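Local coordinates for alpha-l-arabinofuranosidase domain protein (Thermotoga maritima, PDB 4ATW) that probably hydrolyses terminal alpha-L-arabinofuranosidic bonds as a heat-stable arabinofuranosidase, releasing arabinose from arabinose-containing glycans, at residues Val247-Leu252 with Met382-Glu387; Thr370-Gly375 with Val386-Phe391. One frame throughout, in Å; residues are numbered along the deposited sequence.

Contact 1. Residues Val247-Leu252 with Met382-Glu387; sequences VSTVYL and MPFSVE
Phe384 and Val386, two side chains on the same side of a strand, meet a turn between two helices mainly by apolar and van der Waals packing, with no hydrogen bond between the segments. The methyl CG2 of Thr249 sits over one face of the Phe384 ring, 3.8 Å from its centroid and 25° off the normal, a CH-pi contact displaced toward CZ. At the ring edge lies Ser248 OG, 3.9 Å from Phe384 CZ, while Leu252 approaches obliquely and brings CD1 to 3.6 Å from Phe384 CD1. An alanine in place of Phe384 would remove the ring and would probably loosen the packing of Thr249, Ser248 and Leu252 against the strand. Val386 fits beside it: its CG2 lies 3.5 Å from Ser248 O and 3.8 Å from Leu252 CB, and its CG1 meets the CB of Tyr251.

The type I turn from Val247 to Val250 positions these groups. Ser248 O also accepts a hydrogen bond from Tyr251 N, at 3.1 Å, so the carbonyl that touches Val386 is also tied to the backbone of the turn. Thr249 OG1 binds Thr246 O and Thr238 OG1; with OG1 on that side, CG2 stands anti to the carbonyl carbon and faces the ring. Ser248 OG bonds to Tyr244 O, and the phenol of Tyr251 leads away to Asp393.

Met377 touches both Leu252 and Phe384, and Phe304 of helix 299-313 packs on Thr249. The junction of helices 243-247 and 250-265 thus lies between helix 299-313 and the strand pair 360-376 and 383-398.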
# COMPACT_ATOMS: atom_id res chain seq x y z
N VAL A 247 -9.34 -14.09 5.21
CA VAL A 247 -7.92 -14.14 5.54
C VAL A 247 -7.14 -15.05 4.61
O VAL A 247 -6.03 -14.70 4.24
CB VAL A 247 -7.64 -14.62 7.00
CG1 VAL A 247 -8.22 -13.65 7.98
CG2 VAL A 247 -8.20 -16.00 7.22
N SER A 248 -7.70 -16.18 4.23
CA SER A 248 -6.97 -17.10 3.37
C SER A 248 -6.54 -16.56 2.00
O SER A 248 -5.65 -17.13 1.35
CB SER A 248 -7.79 -18.38 3.15
OG SER A 248 -8.85 -18.18 2.23
N THR A 249 -7.13 -15.45 1.57
CA THR A 249 -6.76 -14.91 0.28
C THR A 249 -5.41 -14.23 0.34
O THR A 249 -4.97 -13.66 -0.65
CB THR A 249 -7.76 -13.88 -0.25
OG1 THR A 249 -7.97 -12.88 0.75
CG2 THR A 249 -9.07 -14.54 -0.62
N VAL A 250 -4.76 -14.23 1.50
CA VAL A 250 -3.43 -13.60 1.56
C VAL A 250 -2.50 -14.61 0.88
O VAL A 250 -1.47 -14.26 0.33
CB VAL A 250 -2.99 -13.28 3.03
CG1 VAL A 250 -3.28 -14.43 3.90
CG2 VAL A 250 -1.52 -12.97 3.11
N TYR A 251 -2.91 -15.86 0.88
CA TYR A 251 -2.08 -16.85 0.24
C TYR A 251 -2.43 -17.00 -1.23
O TYR A 251 -1.70 -17.61 -1.99
CB TYR A 251 -2.11 -18.15 1.04
CG TYR A 251 -1.40 -17.90 2.37
CD1 TYR A 251 0.00 -17.94 2.46
CD2 TYR A 251 -2.12 -17.49 3.50
CE1 TYR A 251 0.67 -17.56 3.63
CE2 TYR A 251 -1.46 -17.10 4.68
CZ TYR A 251 -0.07 -17.13 4.73
OH TYR A 251 0.58 -16.71 5.86
N LEU A 252 -3.55 -16.41 -1.62
CA LEU A 252 -3.95 -16.40 -3.03
C LEU A 252 -3.08 -15.28 -3.62
O LEU A 252 -2.42 -15.46 -4.62
CB LEU A 252 -5.43 -16.05 -3.18
CG LEU A 252 -6.10 -16.11 -4.56
CD1 LEU A 252 -7.54 -15.69 -4.43
CD2 LEU A 252 -5.40 -15.18 -5.50
N MET A 382 -16.48 -13.11 -7.00
CA MET A 382 -15.63 -13.89 -7.89
C MET A 382 -15.13 -15.14 -7.17
O MET A 382 -14.60 -15.05 -6.06
CB MET A 382 -14.45 -13.06 -8.39
CG MET A 382 -13.56 -13.78 -9.39
SD MET A 382 -11.96 -12.96 -9.60
CE MET A 382 -11.20 -14.04 -10.82
N PRO A 383 -15.29 -16.30 -7.79
CA PRO A 383 -14.89 -17.56 -7.18
C PRO A 383 -13.39 -17.71 -7.16
O PRO A 383 -12.74 -17.27 -8.08
CB PRO A 383 -15.55 -18.61 -8.06
CG PRO A 383 -15.47 -17.98 -9.39
CD PRO A 383 -15.87 -16.54 -9.13
N PHE A 384 -12.85 -18.31 -6.10
CA PHE A 384 -11.39 -18.51 -5.93
C PHE A 384 -11.13 -19.68 -5.02
O PHE A 384 -12.03 -20.16 -4.30
CB PHE A 384 -10.75 -17.31 -5.26
CG PHE A 384 -10.84 -17.34 -3.74
CD1 PHE A 384 -9.91 -18.05 -2.99
CD2 PHE A 384 -11.87 -16.65 -3.08
CE1 PHE A 384 -9.99 -18.06 -1.61
CE2 PHE A 384 -11.95 -16.65 -1.71
CZ PHE A 384 -11.02 -17.35 -0.96
N SER A 385 -9.88 -20.14 -5.03
CA SER A 385 -9.52 -21.26 -4.17
C SER A 385 -8.07 -21.25 -3.77
O SER A 385 -7.22 -20.94 -4.58
CB SER A 385 -9.81 -22.57 -4.88
OG SER A 385 -9.02 -22.65 -6.03
N VAL A 386 -7.79 -21.58 -2.51
CA VAL A 386 -6.42 -21.59 -2.05
C VAL A 386 -6.07 -22.98 -1.58
O VAL A 386 -6.94 -23.70 -1.07
CB VAL A 386 -6.21 -20.63 -0.89
CG1 VAL A 386 -4.78 -20.73 -0.39
CG2 VAL A 386 -6.53 -19.23 -1.34
N GLU A 387 -4.81 -23.36 -1.77
CA GLU A 387 -4.36 -24.68 -1.37
C GLU A 387 -3.25 -24.66 -0.35
O GLU A 387 -2.20 -24.07 -0.57
CB GLU A 387 -3.90 -25.48 -2.57
CG GLU A 387 -4.93 -26.46 -3.08
CD GLU A 387 -4.31 -27.44 -4.07
OE1 GLU A 387 -3.76 -26.96 -5.10
OE2 GLU A 387 -4.35 -28.67 -3.81

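Contact 2. Residues Thr370-Gly375 with Val386-Phe391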
# COMPACT_ATOMS: atom_id res chain seq x y z
N THR A 370 -2.03 -26.59 7.81
CA THR A 370 -2.48 -25.72 6.70
C THR A 370 -3.89 -26.28 6.49
O THR A 370 -4.36 -27.13 7.23
CB THR A 370 -1.59 -26.32 5.55
OG1 THR A 370 -2.12 -27.58 5.13
CG2 THR A 370 -0.13 -26.49 5.98
N TYR A 371 -4.55 -25.77 5.45
CA TYR A 371 -5.90 -26.17 5.06
C TYR A 371 -6.12 -25.78 3.62
O TYR A 371 -5.30 -25.12 2.98
CB TYR A 371 -6.98 -25.48 5.93
CG TYR A 371 -6.95 -23.95 5.94
CD1 TYR A 371 -5.87 -23.26 6.51
CD2 TYR A 371 -7.98 -23.21 5.38
CE1 TYR A 371 -5.81 -21.86 6.52
CE2 TYR A 371 -7.94 -21.78 5.39
CZ TYR A 371 -6.84 -21.13 5.97
OH TYR A 371 -6.73 -19.77 6.02
N ASN A 372 -7.25 -26.21 3.09
CA ASN A 372 -7.60 -25.87 1.74
C ASN A 372 -8.91 -25.08 1.83
O ASN A 372 -9.69 -25.25 2.77
CB ASN A 372 -7.79 -27.13 0.90
CG ASN A 372 -6.52 -27.91 0.73
OD1 ASN A 372 -5.56 -27.45 0.12
ND2 ASN A 372 -6.51 -29.11 1.27
N ILE A 373 -9.16 -24.20 0.88
CA ILE A 373 -10.39 -23.46 0.95
C ILE A 373 -10.93 -23.10 -0.43
O ILE A 373 -10.23 -23.21 -1.46
CB ILE A 373 -10.20 -22.22 1.80
CG1 ILE A 373 -11.55 -21.57 2.07
CG2 ILE A 373 -9.26 -21.27 1.12
CD1 ILE A 373 -11.46 -20.41 3.07
N GLU A 374 -12.20 -22.70 -0.44
CA GLU A 374 -12.88 -22.32 -1.65
C GLU A 374 -13.85 -21.25 -1.18
O GLU A 374 -14.56 -21.45 -0.19
CB GLU A 374 -13.65 -23.50 -2.20
CG GLU A 374 -13.79 -23.49 -3.69
CD GLU A 374 -13.33 -24.81 -4.30
OE1 GLU A 374 -12.11 -25.09 -4.26
OE2 GLU A 374 -14.16 -25.60 -4.80
N GLY A 375 -13.85 -20.12 -1.87
CA GLY A 375 -14.74 -19.05 -1.47
C GLY A 375 -14.87 -17.99 -2.53
O GLY A 375 -14.47 -18.19 -3.67
N VAL A 386 -7.79 -21.58 -2.51
CA VAL A 386 -6.42 -21.59 -2.05
C VAL A 386 -6.07 -22.98 -1.58
O VAL A 386 -6.94 -23.70 -1.07
CB VAL A 386 -6.21 -20.63 -0.89
CG1 VAL A 386 -4.78 -20.73 -0.39
CG2 VAL A 386 -6.53 -19.23 -1.34
N GLU A 387 -4.81 -23.36 -1.77
CA GLU A 387 -4.36 -24.68 -1.37
C GLU A 387 -3.25 -24.66 -0.35
O GLU A 387 -2.20 -24.07 -0.57
CB GLU A 387 -3.90 -25.48 -2.57
CG GLU A 387 -4.93 -26.46 -3.08
CD GLU A 387 -4.31 -27.44 -4.07
OE1 GLU A 387 -3.76 -26.96 -5.10
OE2 GLU A 387 -4.35 -28.67 -3.81
N ASN A 388 -3.49 -25.31 0.79
CA ASN A 388 -2.51 -25.40 1.84
C ASN A 388 -2.15 -24.09 2.44
O ASN A 388 -0.98 -23.75 2.55
CB ASN A 388 -1.29 -26.11 1.30
CG ASN A 388 -1.58 -27.55 0.97
OD1 ASN A 388 -0.74 -28.23 0.42
ND2 ASN A 388 -2.77 -28.02 1.34
N ALA A 389 -3.18 -23.37 2.85
CA ALA A 389 -3.01 -22.08 3.47
C ALA A 389 -2.60 -22.33 4.93
O ALA A 389 -3.30 -23.06 5.64
CB ALA A 389 -4.31 -21.32 3.42
N PRO A 390 -1.48 -21.75 5.39
CA PRO A 390 -1.09 -22.00 6.79
C PRO A 390 -2.02 -21.35 7.83
O PRO A 390 -2.62 -20.31 7.60
CB PRO A 390 0.35 -21.46 6.86
CG PRO A 390 0.33 -20.35 5.89
CD PRO A 390 -0.45 -20.96 4.70
N PHE A 391 -2.14 -22.00 8.98
CA PHE A 391 -2.95 -21.48 10.07
C PHE A 391 -2.06 -20.53 10.86
O PHE A 391 -2.55 -19.67 11.60
CB PHE A 391 -3.39 -22.61 10.99
CG PHE A 391 -4.68 -23.25 10.60
CD1 PHE A 391 -5.88 -22.61 10.88
CD2 PHE A 391 -4.70 -24.48 9.92
CE1 PHE A 391 -7.09 -23.17 10.51
CE2 PHE A 391 -5.91 -25.06 9.54
CZ PHE A 391 -7.11 -24.40 9.84
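Val386 opens an antiparallel pairing between strands 360-376 and 383-398 of a beta hairpin, interrupted at a corner. The bond from Ile373 N to Val386 O is 3.0 Å long, nearly straight at 168°, and in the carbonyl plane; Val386 N approaches Ile373 O from above the Ile373 carbonyl plane. Their side chains lie alongside each other, Ile373 CG2 3.7 Å from Val386 CB. The chain turns a corner at Glu387 and Asn388, which together stand opposite the single Asn372, and Glu387 CG rests against Asn372 OD1. Asn388 has a left-handed backbone (phi 64°); its N donates to Asn372 OD1 at 3.1 Å, from above the amide plane, so a side chain supplies the acceptor. Ala389 resumes the pairing, its N bonded to Tyr371 O at 2.8 Å, and lays CB over one face of the Tyr371 ring, 3.8 Å from the centroid. Pro390 O lies at that ring's edge, and Tyr251 packs on Pro390. Phe391 crosses Tyr371 obliquely, planes 38° apart, and makes a cation-pi contact with Arg413. The face bearing Tyr371, Ile373 and Val386 turns to helices 243-247 and 250-265, Tyr244 meeting Tyr371 and Ile373.

In the fold
The centres of the two contacts lie about 7 Å apart, and Val386 and Glu387 belong to both. Along the chain residues 247-252 come first, at the start of helix 250-265; strands 360-376 and 383-398 follow more than a hundred residues later as an antiparallel hairpin in the mixed sheet. Contact 2 is part of the pairing within this hairpin, and contact 1 sets the face bearing Phe384 and Val386 against the junction of the helices that follow strand 231-238. Ser248 bridges the two, packing also on Tyr371 and Ile373. Together they join the (beta/alpha)8-type barrel to the beta domain, built mostly from the C-terminal part of the chain, consistent with the two-part architecture of this family.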